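PDB 1C7N: cystalysin from Treponema denticola, which belongs to the aminotransferase class I and II family of fold-type I enzymes and binds pyridoxal-5'-phosphate. Local coordinates for residues V34-A39 and Q380-R385; Q154-L159 and Q187-I192. All coordinates share one frame; numbering follows the deposited sequence.

Contact 1 (V34-A39 and Q380-R385); sequences VPLSVA and QESLER
Val34, Ser382 and Arg385 meet through one bridging water, where an N-terminal loop of this aminotransferase-type fold runs past the C-terminal helix 376-393. The water accepts from the backbone N of Val34 at 2.9 Å and from Arg385 NH2 at 2.6 Å, and it donates to Ser382 OG at 2.7 Å. The guanidinium meets the water at its edge, in the plane of the group, whereas Val34 N lies oblique to that plane and 4.4 Å from NH2, so the two donors are joined through the solvent molecule.

Second partners fix the helix side of the bridge. Ser382 OG also bonds Val378 O, one turn back on the same helix. Arg385 gives NE and NH2 to the carbonyls of Ala350 and Gln351, at the end of helix 339-350, which sets the rotation of its planar group. NH2 thus serves both Gln351 O and the water.

Direct van der Waals contact is slight, in keeping with the 112 Å² buried between the segments. The Leu36 backbone bonds Phe353 and Asn371, and its side chain reaches toward the helix. Ser382 CA sits over one face of the guanidinium, offset to the rim. With OG turned beside its own backbone N (chi1 -56°), Ser382 presents both CB and OG to one methyl, Leu36 CD1, at 3.8 Å and 3.7 Å from that carbon.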
ATOM      1  N   VAL A  34     -22.243  -1.287 -19.365  1.00 13.90           N
ATOM      2  CA  VAL A  34     -21.105  -1.783 -18.590  1.00 11.78           C
ATOM      3  C   VAL A  34     -19.838  -1.290 -19.292  1.00 11.35           C
ATOM      4  O   VAL A  34     -19.660  -1.514 -20.493  1.00 12.25           O
ATOM      5  CB  VAL A  34     -21.055  -3.332 -18.556  1.00 11.52           C
ATOM      6  CG1 VAL A  34     -19.742  -3.791 -17.944  1.00  8.64           C
ATOM      7  CG2 VAL A  34     -22.231  -3.889 -17.765  1.00 10.45           C
ATOM      8  N   PRO A  35     -18.939  -0.618 -18.555  1.00 10.00           N
ATOM      9  CA  PRO A  35     -17.700  -0.114 -19.156  1.00  9.05           C
ATOM     10  C   PRO A  35     -16.733  -1.248 -19.513  1.00  9.86           C
ATOM     11  O   PRO A  35     -16.639  -2.242 -18.789  1.00  7.83           O
ATOM     12  CB  PRO A  35     -17.158   0.818 -18.076  1.00 10.41           C
ATOM     13  CG  PRO A  35     -17.588   0.134 -16.803  1.00 10.79           C
ATOM     14  CD  PRO A  35     -19.008  -0.291 -17.116  1.00 11.01           C
ATOM     15  N   LEU A  36     -16.030  -1.109 -20.638  1.00  8.96           N
ATOM     16  CA  LEU A  36     -15.076  -2.129 -21.084  1.00  9.70           C
ATOM     17  C   LEU A  36     -13.718  -1.453 -21.242  1.00  9.93           C
ATOM     18  O   LEU A  36     -12.980  -1.708 -22.199  1.00 11.16           O
ATOM     19  CB  LEU A  36     -15.530  -2.727 -22.423  1.00  9.53           C
ATOM     20  CG  LEU A  36     -16.965  -3.274 -22.481  1.00 11.56           C
ATOM     21  CD1 LEU A  36     -17.312  -3.693 -23.913  1.00 11.83           C
ATOM     22  CD2 LEU A  36     -17.111  -4.456 -21.519  1.00 11.44           C
ATOM     23  N   SER A  37     -13.394  -0.605 -20.271  1.00  9.23           N
ATOM     24  CA  SER A  37     -12.166   0.179 -20.276  1.00 10.94           C
ATOM     25  C   SER A  37     -11.034  -0.322 -19.369  1.00 10.17           C
ATOM     26  O   SER A  37     -10.238  -1.173 -19.760  1.00 10.70           O
ATOM     27  CB  SER A  37     -12.515   1.618 -19.892  1.00 10.75           C
ATOM     28  OG  SER A  37     -13.220   1.620 -18.655  1.00 11.89           O
ATOM     29  N   VAL A  38     -10.971   0.245 -18.164  1.00 10.18           N
ATOM     30  CA  VAL A  38      -9.950  -0.088 -17.166  1.00  9.92           C
ATOM     31  C   VAL A  38      -9.794  -1.590 -16.973  1.00  9.60           C
ATOM     32  O   VAL A  38     -10.773  -2.327 -16.905  1.00  9.36           O
ATOM     33  CB  VAL A  38     -10.279   0.571 -15.810  1.00  8.93           C
ATOM     34  CG1 VAL A  38      -9.297   0.114 -14.749  1.00 10.70           C
ATOM     35  CG2 VAL A  38     -10.229   2.087 -15.958  1.00  9.89           C
ATOM     36  N   ALA A  39      -8.543  -2.026 -16.856  1.00  9.79           N
ATOM     37  CA  ALA A  39      -8.229  -3.435 -16.712  1.00 10.55           C
ATOM     38  C   ALA A  39      -8.453  -4.150 -15.377  1.00 11.63           C
ATOM     39  O   ALA A  39      -7.498  -4.495 -14.679  1.00 10.39           O
ATOM     40  CB  ALA A  39      -6.800  -3.682 -17.184  1.00 12.22           C
ATOM     41  N   GLN A 380     -21.802  -8.926 -26.073  1.00 16.35           N
ATOM     42  CA  GLN A 380     -22.773  -8.903 -27.169  1.00 18.11           C
ATOM     43  C   GLN A 380     -23.690  -7.685 -27.087  1.00 18.04           C
ATOM     44  O   GLN A 380     -23.994  -7.055 -28.103  1.00 18.14           O
ATOM     45  CB  GLN A 380     -23.609 -10.185 -27.150  1.00 19.74           C
ATOM     46  CG  GLN A 380     -22.809 -11.440 -27.445  1.00 22.53           C
ATOM     47  CD  GLN A 380     -22.647 -11.688 -28.933  1.00 24.65           C
ATOM     48  OE1 GLN A 380     -22.405 -10.759 -29.709  1.00 26.58           O
ATOM     49  NE2 GLN A 380     -22.774 -12.946 -29.338  1.00 25.39           N
ATOM     50  N   GLU A 381     -24.139  -7.361 -25.877  1.00 18.10           N
ATOM     51  CA  GLU A 381     -25.006  -6.199 -25.671  1.00 17.80           C
ATOM     52  C   GLU A 381     -24.287  -4.943 -26.138  1.00 17.97           C
ATOM     53  O   GLU A 381     -24.863  -4.096 -26.826  1.00 18.39           O
ATOM     54  CB  GLU A 381     -25.337  -6.033 -24.183  1.00 19.54           C
ATOM     55  CG  GLU A 381     -26.400  -6.965 -23.644  1.00 19.98           C
ATOM     56  CD  GLU A 381     -26.490  -6.906 -22.126  1.00 21.79           C
ATOM     57  OE1 GLU A 381     -26.338  -5.800 -21.564  1.00 21.76           O
ATOM     58  OE2 GLU A 381     -26.718  -7.962 -21.496  1.00 22.64           O
ATOM     59  N   SER A 382     -23.019  -4.834 -25.752  1.00 16.02           N
ATOM     60  CA  SER A 382     -22.199  -3.684 -26.094  1.00 14.39           C
ATOM     61  C   SER A 382     -21.976  -3.561 -27.598  1.00 14.71           C
ATOM     62  O   SER A 382     -22.091  -2.473 -28.158  1.00 13.58           O
ATOM     63  CB  SER A 382     -20.850  -3.779 -25.379  1.00 15.01           C
ATOM     64  OG  SER A 382     -21.025  -3.904 -23.975  1.00 15.99           O
ATOM     65  N   LEU A 383     -21.659  -4.678 -28.246  1.00 13.85           N
ATOM     66  CA  LEU A 383     -21.421  -4.669 -29.683  1.00 13.85           C
ATOM     67  C   LEU A 383     -22.674  -4.283 -30.449  1.00 14.81           C
ATOM     68  O   LEU A 383     -22.591  -3.624 -31.483  1.00 17.06           O
ATOM     69  CB  LEU A 383     -20.917  -6.039 -30.151  1.00 11.79           C
ATOM     70  CG  LEU A 383     -19.564  -6.459 -29.569  1.00 10.27           C
ATOM     71  CD1 LEU A 383     -19.270  -7.903 -29.932  1.00 11.79           C
ATOM     72  CD2 LEU A 383     -18.474  -5.531 -30.089  1.00 10.48           C
ATOM     73  N   GLU A 384     -23.838  -4.686 -29.951  1.00 15.90           N
ATOM     74  CA  GLU A 384     -25.083  -4.343 -30.631  1.00 17.36           C
ATOM     75  C   GLU A 384     -25.373  -2.845 -30.502  1.00 17.23           C
ATOM     76  O   GLU A 384     -25.944  -2.244 -31.413  1.00 15.89           O
ATOM     77  CB  GLU A 384     -26.248  -5.176 -30.085  1.00 19.33           C
ATOM     78  CG  GLU A 384     -27.590  -4.927 -30.782  1.00 22.04           C
ATOM     79  CD  GLU A 384     -27.483  -4.875 -32.304  1.00 23.58           C
ATOM     80  OE1 GLU A 384     -26.684  -5.639 -32.882  1.00 24.86           O
ATOM     81  OE2 GLU A 384     -28.212  -4.076 -32.929  1.00 24.59           O
ATOM     82  N   ARG A 385     -24.991  -2.239 -29.378  1.00 16.66           N
ATOM     83  CA  ARG A 385     -25.187  -0.794 -29.210  1.00 17.07           C
ATOM     84  C   ARG A 385     -24.295  -0.092 -30.226  1.00 16.96           C
ATOM     85  O   ARG A 385     -24.693   0.884 -30.865  1.00 16.79           O
ATOM     86  CB  ARG A 385     -24.767  -0.327 -27.818  1.00 16.91           C
ATOM     87  CG  ARG A 385     -25.847  -0.367 -26.776  1.00 17.53           C
ATOM     88  CD  ARG A 385     -25.586   0.693 -25.720  1.00 16.08           C
ATOM     89  NE  ARG A 385     -24.290   0.522 -25.060  1.00 15.06           N
ATOM     90  CZ  ARG A 385     -23.984  -0.511 -24.279  1.00 14.91           C
ATOM     91  NH1 ARG A 385     -24.878  -1.470 -24.063  1.00 13.70           N
ATOM     92  NH2 ARG A 385     -22.791  -0.574 -23.698  1.00 12.22           N
TER
HETATM   93  O   HOH W   1     -22.321  -2.504 -22.008  1.00 23.65           O

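Contact 2 (Q154-L159 and Q187-I192); sequences QKLEKL and QKIKDI. Unlike the reference sequence in segment 154-159: Gln154 (reference Glu).
Ile192 lies against Leu156 and Glu157 where helices 153-160 and 183-195 run side by side; the axes of the two segments approach to 10.2 Å and, running the same way, are inclined by 20°. From CB the Ile192 side chain splits. The CG2 branch, anti to the backbone N, comes up to the main chain of the facing helix, 3.8 Å from Glu157 CA and slightly farther from Leu156 O. The other branch leaves CB through CG1, beside the backbone N (chi1 -64°), and continues extended to CD1. That terminal methyl lodges between two neighbours: it is 3.9 Å from Glu157 CB on one hand and 4.1 Å from Leu156 CD2 on the other, with Glu157 N also close.

Leu156 crosses Ile192 at a slant, and its CD2 reaches on to Ile189 CG1, one turn earlier on helix 183-195, at 4.3 Å. Beneath this layer, Leu156 also packs on Ile117 of strand 115-118 and Ile189 on Leu168 and Phe170 of strand 165-171, so the helix pair rests on the central sheet.

Glu157 touches with its CB and backbone, while its chain runs on, extended beyond CG, and the residue is exposed to solvent. The touching atoms are almost all carbon, so the contact probably rests on dispersion and on shedding water from Ile192 and Leu156, with little directional preference.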
ATOM      1  N   GLN A 154      16.729  -2.965 -35.119  1.00 26.76           N
ATOM      2  CA  GLN A 154      17.783  -2.058 -35.556  1.00 27.97           C
ATOM      3  C   GLN A 154      17.758  -0.793 -34.701  1.00 27.09           C
ATOM      4  O   GLN A 154      18.789  -0.353 -34.188  1.00 26.43           O
ATOM      5  CB  GLN A 154      17.601  -1.679 -37.026  1.00 30.51           C
ATOM      6  CG  GLN A 154      17.549  -2.859 -37.982  1.00 35.14           C
ATOM      7  CD  GLN A 154      17.571  -2.420 -39.435  1.00 37.79           C
ATOM      8  OE1 GLN A 154      16.796  -1.552 -39.844  1.00 39.39           O
ATOM      9  NE2 GLN A 154      18.456  -3.021 -40.225  1.00 38.97           N
ATOM     10  N   LYS A 155      16.573  -0.208 -34.551  1.00 26.39           N
ATOM     11  CA  LYS A 155      16.420   1.003 -33.754  1.00 25.46           C
ATOM     12  C   LYS A 155      16.719   0.728 -32.284  1.00 25.18           C
ATOM     13  O   LYS A 155      17.358   1.538 -31.612  1.00 24.83           O
ATOM     14  CB  LYS A 155      14.999   1.559 -33.890  1.00 25.40           C
ATOM     15  CG  LYS A 155      14.741   2.783 -33.020  1.00 26.04           C
ATOM     16  CD  LYS A 155      13.308   3.291 -33.136  1.00 25.05           C
ATOM     17  CE  LYS A 155      13.032   3.922 -34.496  1.00 23.58           C
ATOM     18  NZ  LYS A 155      11.691   4.578 -34.530  1.00 21.04           N
ATOM     19  N   LEU A 156      16.260  -0.417 -31.786  1.00 25.08           N
ATOM     20  CA  LEU A 156      16.490  -0.766 -30.389  1.00 24.63           C
ATOM     21  C   LEU A 156      17.979  -0.908 -30.084  1.00 25.26           C
ATOM     22  O   LEU A 156      18.447  -0.442 -29.044  1.00 24.86           O
ATOM     23  CB  LEU A 156      15.759  -2.062 -30.024  1.00 22.97           C
ATOM     24  CG  LEU A 156      15.926  -2.546 -28.577  1.00 23.41           C
ATOM     25  CD1 LEU A 156      15.446  -1.470 -27.605  1.00 23.23           C
ATOM     26  CD2 LEU A 156      15.145  -3.835 -28.373  1.00 22.67           C
ATOM     27  N   GLU A 157      18.726  -1.545 -30.983  1.00 26.15           N
ATOM     28  CA  GLU A 157      20.157  -1.716 -30.758  1.00 27.38           C
ATOM     29  C   GLU A 157      20.832  -0.350 -30.771  1.00 26.87           C
ATOM     30  O   GLU A 157      21.765  -0.098 -30.008  1.00 27.09           O
ATOM     31  CB  GLU A 157      20.790  -2.611 -31.827  1.00 29.05           C
ATOM     32  CG  GLU A 157      22.208  -3.046 -31.457  1.00 32.14           C
ATOM     33  CD  GLU A 157      22.871  -3.913 -32.510  1.00 34.24           C
ATOM     34  OE1 GLU A 157      22.257  -4.915 -32.936  1.00 35.42           O
ATOM     35  OE2 GLU A 157      24.015  -3.598 -32.903  1.00 35.52           O
ATOM     36  N   LYS A 158      20.351   0.530 -31.643  1.00 26.41           N
ATOM     37  CA  LYS A 158      20.899   1.871 -31.741  1.00 26.27           C
ATOM     38  C   LYS A 158      20.718   2.603 -30.416  1.00 26.06           C
ATOM     39  O   LYS A 158      21.659   3.191 -29.889  1.00 25.26           O
ATOM     40  CB  LYS A 158      20.201   2.649 -32.857  1.00 26.87           C
ATOM     41  CG  LYS A 158      20.705   4.070 -33.018  1.00 28.32           C
ATOM     42  CD  LYS A 158      20.006   4.763 -34.169  1.00 30.72           C
ATOM     43  CE  LYS A 158      20.448   6.211 -34.295  1.00 32.58           C
ATOM     44  NZ  LYS A 158      19.729   6.900 -35.407  1.00 33.34           N
ATOM     45  N   LEU A 159      19.505   2.554 -29.876  1.00 25.49           N
ATOM     46  CA  LEU A 159      19.205   3.226 -28.616  1.00 25.56           C
ATOM     47  C   LEU A 159      19.994   2.670 -27.435  1.00 26.20           C
ATOM     48  O   LEU A 159      20.368   3.415 -26.534  1.00 26.05           O
ATOM     49  CB  LEU A 159      17.708   3.135 -28.312  1.00 24.94           C
ATOM     50  CG  LEU A 159      16.754   3.819 -29.297  1.00 24.21           C
ATOM     51  CD1 LEU A 159      15.321   3.456 -28.953  1.00 23.57           C
ATOM     52  CD2 LEU A 159      16.962   5.329 -29.252  1.00 24.17           C
ATOM     53  N   GLN A 187      15.481 -13.460 -27.503  1.00 18.97           N
ATOM     54  CA  GLN A 187      16.911 -13.726 -27.646  1.00 19.59           C
ATOM     55  C   GLN A 187      17.603 -12.504 -28.234  1.00 20.55           C
ATOM     56  O   GLN A 187      18.645 -12.076 -27.736  1.00 20.88           O
ATOM     57  CB  GLN A 187      17.147 -14.938 -28.554  1.00 21.35           C
ATOM     58  CG  GLN A 187      16.759 -16.274 -27.925  1.00 23.49           C
ATOM     59  CD  GLN A 187      17.730 -16.725 -26.842  1.00 25.26           C
ATOM     60  OE1 GLN A 187      17.362 -17.477 -25.936  1.00 26.24           O
ATOM     61  NE2 GLN A 187      18.980 -16.282 -26.941  1.00 23.95           N
ATOM     62  N   LYS A 188      17.020 -11.941 -29.291  1.00 20.74           N
ATOM     63  CA  LYS A 188      17.582 -10.759 -29.941  1.00 21.43           C
ATOM     64  C   LYS A 188      17.668  -9.591 -28.967  1.00 21.77           C
ATOM     65  O   LYS A 188      18.640  -8.835 -28.969  1.00 21.70           O
ATOM     66  CB  LYS A 188      16.731 -10.338 -31.140  1.00 22.16           C
ATOM     67  CG  LYS A 188      16.999 -11.090 -32.432  1.00 23.85           C
ATOM     68  CD  LYS A 188      16.333 -10.358 -33.596  1.00 26.44           C
ATOM     69  CE  LYS A 188      16.663 -10.983 -34.938  1.00 27.92           C
ATOM     70  NZ  LYS A 188      16.113 -10.166 -36.067  1.00 29.64           N
ATOM     71  N   ILE A 189      16.637  -9.435 -28.143  1.00 21.46           N
ATOM     72  CA  ILE A 189      16.622  -8.354 -27.170  1.00 21.27           C
ATOM     73  C   ILE A 189      17.665  -8.636 -26.094  1.00 21.36           C
ATOM     74  O   ILE A 189      18.365  -7.727 -25.651  1.00 22.02           O
ATOM     75  CB  ILE A 189      15.234  -8.203 -26.516  1.00 20.08           C
ATOM     76  CG1 ILE A 189      14.184  -7.947 -27.600  1.00 20.08           C
ATOM     77  CG2 ILE A 189      15.257  -7.048 -25.503  1.00 18.93           C
ATOM     78  CD1 ILE A 189      12.764  -7.875 -27.080  1.00 20.20           C
ATOM     79  N   LYS A 190      17.771  -9.898 -25.683  1.00 22.25           N
ATOM     80  CA  LYS A 190      18.743 -10.286 -24.666  1.00 23.06           C
ATOM     81  C   LYS A 190      20.157  -9.933 -25.109  1.00 23.38           C
ATOM     82  O   LYS A 190      20.946  -9.410 -24.324  1.00 23.05           O
ATOM     83  CB  LYS A 190      18.667 -11.789 -24.385  1.00 24.08           C
ATOM     84  CG  LYS A 190      19.832 -12.312 -23.546  1.00 24.86           C
ATOM     85  CD  LYS A 190      19.787 -13.824 -23.397  1.00 26.28           C
ATOM     86  CE  LYS A 190      19.905 -14.529 -24.744  1.00 28.31           C
ATOM     87  NZ  LYS A 190      21.253 -14.403 -25.376  1.00 28.07           N
ATOM     88  N   ASP A 191      20.477 -10.225 -26.367  1.00 23.75           N
ATOM     89  CA  ASP A 191      21.804  -9.925 -26.891  1.00 23.72           C
ATOM     90  C   ASP A 191      22.080  -8.428 -26.871  1.00 23.01           C
ATOM     91  O   ASP A 191      23.165  -7.997 -26.474  1.00 23.46           O
ATOM     92  CB  ASP A 191      21.965 -10.465 -28.317  1.00 23.84           C
ATOM     93  CG  ASP A 191      22.040 -11.980 -28.361  1.00 25.13           C
ATOM     94  OD1 ASP A 191      22.383 -12.600 -27.326  1.00 26.27           O
ATOM     95  OD2 ASP A 191      21.768 -12.554 -29.434  1.00 25.61           O
ATOM     96  N   ILE A 192      21.101  -7.639 -27.298  1.00 22.11           N
ATOM     97  CA  ILE A 192      21.241  -6.191 -27.310  1.00 22.08           C
ATOM     98  C   ILE A 192      21.465  -5.673 -25.886  1.00 21.45           C
ATOM     99  O   ILE A 192      22.287  -4.784 -25.656  1.00 20.70           O
ATOM    100  CB  ILE A 192      19.976  -5.513 -27.895  1.00 22.78           C
ATOM    101  CG1 ILE A 192      19.799  -5.914 -29.361  1.00 22.47           C
ATOM    102  CG2 ILE A 192      20.077  -3.998 -27.755  1.00 22.84           C
ATOM    103  CD1 ILE A 192      18.568  -5.323 -30.011  1.00 20.42           C
TER

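In the fold
The two contacts lie on opposite sides of the chain's centre, 38 Å apart between centres and about 22 Å between nearest atoms, without touching. Contact 2 is nested within contact 1 along the chain: segment 34-39 comes first, then 154-159 and 187-192, and 380-385 last. Contact 2 joins two helices lying on the seven-stranded mixed sheet, next to strands 115-118 and 165-171. Contact 1 instead links sequence-distant parts, bringing the loop before helix 47-59 to helix 376-393, close to the small three-stranded sheet containing strand 367-371. One thus belongs to the large-domain sheet layer; the other joins an early loop to the last helix, closing a span of 340 residues that contains contact 2.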